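Local coordinates for protein leucine aminopeptidase A1, chloroplastic (Solanum lycopersicum, PDB 4KSI) that removes N-terminal amino acids, preferably leucine, from peptides as a magnesium-dependent hexameric aminopeptidase of the M17 family, regulates wound signalling and has a role in insect defence, at residues I319-N324 with W507-K512; V298-T303 with D409-T414; R138-A143 with S183-L188. All coordinates share one frame; numbering follows the deposited sequence.

Contact 1: I319-N324 with W507-K512; sequences IELMKN and WSDEKK
W507 lays its indole across the 3-10 turn of 319-324, where L321, K323 and N324 all reach it obliquely. The ring is placed there by chi1 of -173°, with CG anti to the backbone N. L321 CD2 touches the NE1-CE2-CZ2 side of the indole, 4.1 Å from W507 NE1. At the far end of the indole K323 runs extended beyond CG, and its CE comes within 3.6 Å of W507 CH2. A lysine suits this place because its terminal methylene, CE, packs against the indole while NZ bonds to N221 O; V467 of a second subunit also packs against it. N324 ND2 lies near W507 CB, though N324 was modelled in two conformers and this approach is less certain. The turn, tied by N324 N to L321 O at 2.9 Å, belongs to the loop between strand 304-305 and helix 327-342 and leads into the magnesium ligand D325. Strand 507-508 forms a hairpin with 513-514, and S508 OG forms an ST motif in its bend, accepting from K511 N at 2.9 Å and 161°. D509 places OD1 at the indole edge, in the ring plane and 4.2 Å from L321 CD1, and pairs with R318 in a salt bridge.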
loop_
_atom_site.group_PDB
_atom_site.type_symbol
_atom_site.label_atom_id
_atom_site.label_comp_id
_atom_site.label_asym_id
_atom_site.label_seq_id
_atom_site.Cartn_x
_atom_site.Cartn_y
_atom_site.Cartn_z
ATOM N N ILE A 319 -3.597 13.600 9.054
ATOM C CA ILE A 319 -2.801 14.854 9.013
ATOM C C ILE A 319 -3.739 16.053 9.166
ATOM O O ILE A 319 -3.366 17.008 9.786
ATOM C CB ILE A 319 -1.914 14.982 7.754
ATOM C CG1 ILE A 319 -0.841 16.075 7.959
ATOM C CG2 ILE A 319 -2.744 15.077 6.443
ATOM C CD1 ILE A 319 0.096 16.103 6.724
ATOM N N GLU A 320 -4.961 15.957 8.595
ATOM C CA GLU A 320 -5.897 17.044 8.630
ATOM C C GLU A 320 -6.441 17.314 10.061
ATOM O O GLU A 320 -7.125 18.295 10.228
ATOM C CB GLU A 320 -7.038 16.796 7.622
ATOM C CG GLU A 320 -8.040 15.674 8.015
ATOM C CD GLU A 320 -7.482 14.214 7.912
ATOM O OE1 GLU A 320 -6.397 13.910 7.278
ATOM O OE2 GLU A 320 -8.141 13.316 8.476
ATOM N N LEU A 321 -6.152 16.464 11.060
ATOM C CA LEU A 321 -6.599 16.736 12.453
ATOM C C LEU A 321 -5.441 17.193 13.344
ATOM O O LEU A 321 -5.652 17.391 14.552
ATOM C CB LEU A 321 -7.252 15.501 13.069
ATOM C CG LEU A 321 -8.513 15.056 12.304
ATOM C CD1 LEU A 321 -9.063 13.725 12.830
ATOM C CD2 LEU A 321 -9.567 16.124 12.389
ATOM N N MET A 322 -4.231 17.377 12.765
ATOM C CA MET A 322 -3.029 17.563 13.598
ATOM C C MET A 322 -2.916 18.924 14.281
ATOM O O MET A 322 -1.947 19.172 15.029
ATOM C CB MET A 322 -1.728 17.163 12.881
ATOM C CG MET A 322 -1.577 15.659 12.597
ATOM S SD MET A 322 -1.612 14.676 14.141
ATOM C CE MET A 322 -3.322 14.081 14.235
ATOM N N LYS A 323 -3.894 19.814 14.053
ATOM C CA LYS A 323 -4.033 20.962 14.967
ATOM C C LYS A 323 -4.234 20.435 16.410
ATOM O O LYS A 323 -4.067 21.210 17.367
ATOM C CB LYS A 323 -5.262 21.822 14.594
ATOM C CG LYS A 323 -6.609 21.084 14.783
ATOM C CD LYS A 323 -7.817 21.953 14.341
ATOM C CE LYS A 323 -9.139 21.188 14.582
ATOM N NZ LYS A 323 -10.296 21.985 13.989
ATOM N N ASN A 324 -4.658 19.161 16.588
ATOM C CA ASN A 324 -4.936 18.710 17.951
ATOM C C ASN A 324 -3.697 18.093 18.617
ATOM O O ASN A 324 -3.781 17.562 19.747
ATOM C CB ASN A 324 -6.103 17.732 17.992
ATOM C CG ASN A 324 -5.758 16.421 17.369
ATOM O OD1 ASN A 324 -4.592 16.153 17.092
ATOM N ND2 ASN A 324 -6.765 15.591 17.135
ATOM N N TRP A 507 -9.743 14.337 21.308
ATOM C CA TRP A 507 -10.549 14.684 20.118
ATOM C C TRP A 507 -11.732 13.750 19.968
ATOM O O TRP A 507 -11.556 12.536 20.077
ATOM C CB TRP A 507 -9.693 14.592 18.843
ATOM C CG TRP A 507 -10.441 15.110 17.623
ATOM C CD1 TRP A 507 -11.083 14.362 16.620
ATOM C CD2 TRP A 507 -10.692 16.520 17.278
ATOM N NE1 TRP A 507 -11.695 15.199 15.712
ATOM C CE2 TRP A 507 -11.454 16.513 16.038
ATOM C CE3 TRP A 507 -10.346 17.747 17.862
ATOM C CZ2 TRP A 507 -11.895 17.685 15.442
ATOM C CZ3 TRP A 507 -10.743 18.923 17.231
ATOM C CH2 TRP A 507 -11.530 18.889 16.058
ATOM N N SER A 508 -12.936 14.253 19.707
ATOM C CA SER A 508 -14.063 13.323 19.480
ATOM C C SER A 508 -14.348 13.255 17.976
ATOM O O SER A 508 -14.786 14.270 17.378
ATOM C CB SER A 508 -15.304 13.783 20.265
ATOM O OG SER A 508 -16.483 13.206 19.758
ATOM N N ASP A 509 -14.072 12.099 17.360
ATOM C CA ASP A 509 -14.528 11.841 15.968
ATOM C C ASP A 509 -16.033 11.937 15.729
ATOM O O ASP A 509 -16.441 12.439 14.703
ATOM C CB ASP A 509 -14.031 10.498 15.451
ATOM C CG ASP A 509 -12.515 10.438 15.357
ATOM O OD1 ASP A 509 -11.884 11.324 14.733
ATOM O OD2 ASP A 509 -11.941 9.510 15.964
ATOM N N GLU A 510 -16.840 11.437 16.656
ATOM C CA GLU A 510 -18.286 11.480 16.509
ATOM C C GLU A 510 -18.775 12.937 16.576
ATOM O O GLU A 510 -19.633 13.316 15.797
ATOM C CB GLU A 510 -19.018 10.588 17.551
ATOM N N LYS A 511 -18.234 13.764 17.471
ATOM C CA LYS A 511 -18.661 15.151 17.503
ATOM C C LYS A 511 -17.899 16.050 16.524
ATOM O O LYS A 511 -18.236 17.223 16.405
ATOM C CB LYS A 511 -18.538 15.721 18.923
ATOM C CG LYS A 511 -19.598 15.202 19.890
ATOM C CD LYS A 511 -19.216 15.502 21.336
ATOM C CE LYS A 511 -20.226 14.938 22.332
ATOM N NZ LYS A 511 -19.761 15.215 23.729
ATOM N N LYS A 512 -16.830 15.532 15.896
ATOM C CA LYS A 512 -15.867 16.365 15.123
ATOM C C LYS A 512 -15.427 17.623 15.919
ATOM O O LYS A 512 -15.549 18.749 15.428
ATOM C CB LYS A 512 -16.456 16.773 13.736
ATOM C CG LYS A 512 -16.715 15.573 12.830
ATOM C CD LYS A 512 -17.218 15.934 11.445
ATOM C CE LYS A 512 -17.218 14.664 10.602
ATOM N NZ LYS A 512 -17.934 14.935 9.348
#

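Contact 2: V298-T303 with D409-T414; sequences VGKGLT and DLATLT. With MG (magnesium ion), chain C.
Strands 298-302 and 409-411 run parallel, 22° apart and 4.6 Å between axes, with L410 held twice by the one neighbouring strand: its N donates to V298 O at 2.8 Å, and its O accepts from K300 N at 2.9 Å. V298 and D409 share one face, their CB atoms 3.9 Å apart; the D409 carboxylate turns away to bind H499 and W497. G299, without a side chain, brings its CA to 3.3 Å from L410 O. Further along, K300 CB presses on A411 CB at 3.5 Å, a tight fit that the small alanine makes possible. Where the strands part, water 1 replaces a direct backbone bond, donating to K300 O and accepting from T412 N, and T412 centres an inverse gamma turn. The lysine chain is fully extended, with chi1 at 175°, and crosses T412 at about a right angle to deliver NZ to magnesium at 2.3 Å. T412 OG1 is hydrogen-bonded to D325, which with E387 binds the same ion. The length of lysine thus lets a strand residue hand its amine to the metal from the C-terminal ends of these parallel strands, while the second-shell bond of T412 is consistent with orienting the D325 carboxylate.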
loop_
_atom_site.group_PDB
_atom_site.type_symbol
_atom_site.label_atom_id
_atom_site.label_comp_id
_atom_site.label_asym_id
_atom_site.label_seq_id
_atom_site.Cartn_x
_atom_site.Cartn_y
_atom_site.Cartn_z
ATOM N N VAL A 298 3.390 19.446 32.356
ATOM C CA VAL A 298 4.086 19.645 31.081
ATOM C C VAL A 298 3.194 19.149 29.935
ATOM O O VAL A 298 2.671 18.027 29.995
ATOM C CB VAL A 298 5.435 18.901 31.116
ATOM C CG1 VAL A 298 6.113 18.960 29.767
ATOM C CG2 VAL A 298 6.356 19.482 32.217
ATOM N N GLY A 299 2.916 20.002 28.946
ATOM C CA GLY A 299 1.995 19.618 27.867
ATOM C C GLY A 299 2.726 19.687 26.527
ATOM O O GLY A 299 3.470 20.643 26.279
ATOM N N LYS A 300 2.534 18.678 25.676
ATOM C CA LYS A 300 3.086 18.680 24.359
ATOM C C LYS A 300 2.345 19.749 23.573
ATOM O O LYS A 300 1.107 19.751 23.518
ATOM C CB LYS A 300 2.855 17.314 23.699
ATOM C CG LYS A 300 3.315 17.294 22.246
ATOM C CD LYS A 300 2.981 15.961 21.569
ATOM C CE LYS A 300 3.186 16.073 20.067
ATOM N NZ LYS A 300 2.836 14.781 19.416
ATOM N N GLY A 301 3.095 20.660 22.959
ATOM C CA GLY A 301 2.476 21.799 22.329
ATOM C C GLY A 301 2.848 21.940 20.854
ATOM O O GLY A 301 3.315 23.003 20.404
ATOM N N LEU A 302 2.575 20.889 20.095
ATOM C CA LEU A 302 2.744 20.946 18.634
ATOM C C LEU A 302 1.454 21.558 18.066
ATOM O O LEU A 302 0.425 20.850 17.898
ATOM C CB LEU A 302 3.025 19.524 18.063
ATOM C CG LEU A 302 4.520 19.116 17.979
ATOM C CD1 LEU A 302 5.232 19.867 16.849
ATOM C CD2 LEU A 302 5.235 19.473 19.289
ATOM N N THR A 303 1.514 22.835 17.678
ATOM C CA THR A 303 0.333 23.496 17.209
ATOM C C THR A 303 -0.107 22.959 15.837
ATOM O O THR A 303 -1.295 23.118 15.418
ATOM C CB THR A 303 0.535 25.031 17.185
ATOM O OG1 THR A 303 1.568 25.357 16.255
ATOM C CG2 THR A 303 0.858 25.608 18.599
ATOM N N ASP A 409 3.276 14.825 32.638
ATOM C CA ASP A 409 3.177 15.328 31.289
ATOM C C ASP A 409 1.959 14.774 30.549
ATOM O O ASP A 409 1.576 13.604 30.721
ATOM C CB ASP A 409 4.500 15.148 30.498
ATOM C CG ASP A 409 4.662 13.754 29.870
ATOM O OD1 ASP A 409 3.999 13.397 28.812
ATOM O OD2 ASP A 409 5.493 12.995 30.400
ATOM N N LEU A 410 1.365 15.603 29.685
ATOM C CA LEU A 410 0.281 15.121 28.845
ATOM C C LEU A 410 0.733 15.351 27.421
ATOM O O LEU A 410 1.191 16.471 27.067
ATOM C CB LEU A 410 -1.000 15.906 29.108
ATOM C CG LEU A 410 -1.981 15.214 30.096
ATOM C CD1 LEU A 410 -1.373 15.079 31.473
ATOM C CD2 LEU A 410 -3.355 15.912 30.209
ATOM N N ALA A 411 0.627 14.307 26.605
ATOM C CA ALA A 411 0.990 14.444 25.220
ATOM C C ALA A 411 0.162 13.531 24.343
ATOM O O ALA A 411 -0.107 12.384 24.712
ATOM C CB ALA A 411 2.470 14.127 25.048
ATOM N N THR A 412 -0.242 14.055 23.190
ATOM C CA THR A 412 -0.779 13.250 22.079
ATOM C C THR A 412 0.370 12.478 21.398
ATOM O O THR A 412 0.829 12.881 20.351
ATOM C CB THR A 412 -1.437 14.151 21.028
ATOM O OG1 THR A 412 -0.580 15.267 20.775
ATOM C CG2 THR A 412 -2.786 14.721 21.604
ATOM N N LEU A 413 0.896 11.442 22.023
ATOM C CA LEU A 413 2.205 10.992 21.607
ATOM C C LEU A 413 2.140 9.948 20.508
ATOM O O LEU A 413 2.902 10.025 19.557
ATOM C CB LEU A 413 3.023 10.433 22.787
ATOM C CG LEU A 413 4.555 10.647 22.636
ATOM C CD1 LEU A 413 4.967 12.104 22.960
ATOM C CD2 LEU A 413 5.354 9.685 23.517
ATOM N N THR A 414 1.276 8.946 20.623
ATOM C CA THR A 414 1.436 7.786 19.723
ATOM C C THR A 414 0.081 7.326 19.179
ATOM O O THR A 414 -0.944 7.388 19.923
ATOM C CB THR A 414 2.161 6.572 20.391
ATOM O OG1 THR A 414 1.328 6.026 21.438
ATOM C CG2 THR A 414 3.513 6.981 20.990
HETATM MG MG MG C . 3.188 15.028 17.158
HETATM O O HOH W 1 -0.399 17.260 22.857
HETATM O O HOH W 2 3.585 12.722 16.325
#

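Contact 3: R138-A143 with S183-L188; sequences RNIAVA and STLESL
A beta-alpha-beta crossover joins these segments in the mixed six-stranded sheet of the N-terminal domain: strand 139-144, helix 152-170, then strand 187-191 alongside and parallel to the first, with N139 paired to S187 and I140 to L188. S187 makes two backbone bonds of the ladder, its N donating to R138 O at 2.9 Å and its O accepting from I140 N at 3.0 Å in a nearly straight bond (171°). R138 O also takes the N-H of E186, in the carbonyl plane and on a lone pair, though this bond is modelled so short that its length is doubtful. On the N139 and S187 face the contact is polar. N139 ND2 gives a hydrogen bond to S187 OG at 2.9 Å, with the hydroxyl close to the amide plane; S187 chi1 of 78° sets its OG between the backbone N and the carbonyl carbon. The same ND2 donates to water 3, which donates in turn to E186 OE1, while water 4 links S187 OG to I140 O. The other face is apolar: I140 CG2 meets L185 CD1 at 3.7 Å, crossing at about a right angle, and V142 CG2 meets L188 CD1 at 3.7 Å. Branched aliphatic residues suit this side because two helices lie on it, 119-134 against I140 and V142, and 152-170 against V142, L185 and L188. Strand 46-52 flanks 139-144 on its other edge, and strand 31-35 lies beyond 187-191.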
loop_
_atom_site.group_PDB
_atom_site.type_symbol
_atom_site.label_atom_id
_atom_site.label_comp_id
_atom_site.label_asym_id
_atom_site.label_seq_id
_atom_site.Cartn_x
_atom_site.Cartn_y
_atom_site.Cartn_z
ATOM N N ARG A 138 -34.328 28.642 27.903
ATOM C CA ARG A 138 -33.487 29.637 28.551
ATOM C C ARG A 138 -33.234 29.292 30.023
ATOM O O ARG A 138 -32.105 29.442 30.502
ATOM C CB ARG A 138 -34.150 31.006 28.393
ATOM C CG ARG A 138 -34.419 31.294 26.910
ATOM C CD ARG A 138 -35.737 32.009 26.688
ATOM N NE ARG A 138 -36.775 31.535 27.613
ATOM C CZ ARG A 138 -37.899 32.192 27.825
ATOM N NH1 ARG A 138 -38.080 33.325 27.168
ATOM N NH2 ARG A 138 -38.810 31.737 28.688
ATOM N N ASN A 139 -34.282 28.817 30.705
ATOM C CA ASN A 139 -34.247 28.477 32.111
ATOM C C ASN A 139 -34.650 27.025 32.305
ATOM O O ASN A 139 -35.802 26.631 31.997
ATOM C CB ASN A 139 -35.245 29.373 32.886
ATOM C CG ASN A 139 -35.079 30.863 32.503
ATOM O OD1 ASN A 139 -35.998 31.469 31.929
ATOM N ND2 ASN A 139 -33.857 31.415 32.697
ATOM N N ILE A 140 -33.718 26.223 32.831
ATOM C CA ILE A 140 -34.003 24.779 33.007
ATOM C C ILE A 140 -33.773 24.332 34.439
ATOM O O ILE A 140 -33.144 25.046 35.215
ATOM C CB ILE A 140 -33.186 23.935 31.984
ATOM C CG1 ILE A 140 -31.691 23.823 32.349
ATOM C CG2 ILE A 140 -33.390 24.532 30.592
ATOM C CD1 ILE A 140 -30.867 22.934 31.427
ATOM N N ALA A 141 -34.224 23.132 34.764
ATOM C CA ALA A 141 -33.958 22.521 36.047
ATOM C C ALA A 141 -33.612 21.060 35.784
ATOM O O ALA A 141 -34.064 20.500 34.778
ATOM C CB ALA A 141 -35.197 22.616 36.935
ATOM N N VAL A 142 -32.844 20.450 36.686
ATOM C CA VAL A 142 -32.536 19.012 36.614
ATOM C C VAL A 142 -32.786 18.469 38.001
ATOM O O VAL A 142 -32.423 19.126 38.992
ATOM C CB VAL A 142 -31.044 18.783 36.250
ATOM C CG1 VAL A 142 -30.705 17.297 36.227
ATOM C CG2 VAL A 142 -30.774 19.379 34.866
ATOM N N ALA A 143 -33.422 17.298 38.084
ATOM C CA ALA A 143 -33.553 16.582 39.363
ATOM C C ALA A 143 -33.349 15.107 39.107
ATOM O O ALA A 143 -33.447 14.618 37.965
ATOM C CB ALA A 143 -34.930 16.798 39.954
ATOM N N SER A 183 -26.210 30.112 21.675
ATOM C CA SER A 183 -26.893 29.263 22.696
ATOM C C SER A 183 -27.907 30.106 23.484
ATOM O O SER A 183 -27.644 31.283 23.772
ATOM C CB SER A 183 -25.858 28.614 23.649
ATOM O OG SER A 183 -26.478 28.047 24.810
ATOM N N THR A 184 -29.071 29.540 23.796
ATOM C CA THR A 184 -30.132 30.309 24.438
ATOM C C THR A 184 -30.145 30.047 25.966
ATOM O O THR A 184 -30.854 30.707 26.740
ATOM C CB THR A 184 -31.509 29.895 23.866
ATOM O OG1 THR A 184 -31.689 28.491 24.112
ATOM C CG2 THR A 184 -31.589 30.136 22.346
ATOM N N LEU A 185 -29.373 29.068 26.419
ATOM C CA LEU A 185 -29.500 28.629 27.823
ATOM C C LEU A 185 -28.903 29.720 28.741
ATOM O O LEU A 185 -27.766 30.118 28.546
ATOM C CB LEU A 185 -28.786 27.291 28.035
ATOM C CG LEU A 185 -28.843 26.798 29.457
ATOM C CD1 LEU A 185 -30.254 26.368 29.809
ATOM C CD2 LEU A 185 -27.860 25.644 29.587
ATOM N N GLU A 186 -29.662 30.135 29.748
ATOM C CA GLU A 186 -29.290 31.222 30.633
ATOM C C GLU A 186 -29.202 30.816 32.107
ATOM O O GLU A 186 -28.430 31.409 32.869
ATOM C CB GLU A 186 -30.328 32.322 30.504
ATOM C CG GLU A 186 -30.128 33.166 29.237
ATOM C CD GLU A 186 -31.251 34.168 28.981
ATOM O OE1 GLU A 186 -31.960 34.532 29.941
ATOM O OE2 GLU A 186 -31.437 34.585 27.814
ATOM N N SER A 187 -30.009 29.828 32.527
ATOM C CA SER A 187 -29.973 29.465 33.922
ATOM C C SER A 187 -30.293 27.970 34.138
ATOM O O SER A 187 -31.022 27.360 33.329
ATOM C CB SER A 187 -30.909 30.354 34.720
ATOM O OG SER A 187 -32.255 29.928 34.563
ATOM N N LEU A 188 -29.719 27.403 35.209
ATOM C CA LEU A 188 -29.928 25.993 35.590
ATOM C C LEU A 188 -30.196 25.971 37.067
ATOM O O LEU A 188 -29.393 26.490 37.842
ATOM C CB LEU A 188 -28.659 25.182 35.323
ATOM C CG LEU A 188 -28.518 23.804 36.004
ATOM C CD1 LEU A 188 -29.608 22.843 35.537
ATOM C CD2 LEU A 188 -27.124 23.236 35.773
HETATM O O HOH W 3 -32.696 33.906 32.309
HETATM O O HOH W 4 -33.326 27.801 35.577
#

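Overall arrangement
Contacts 1 and 2 belong to the catalytic domain, and their segments alternate along the chain. Their centres are 15 Å apart, yet they touch: N324 O packs on T412 CG2 at 3.5 Å. Of these two, only contact 2 supplies a ligand to the two-magnesium site, through K300; contact 1 lies near the site, the N324 side chain being about 8 Å from a magnesium ion and next in sequence to the ligand D325. Contact 3 belongs to the N-terminal domain, away from the metals. Its centre is 29 Å from that of contact 1 and 35 Å from that of contact 2, with nearest atoms about 14 Å and 25 Å away respectively.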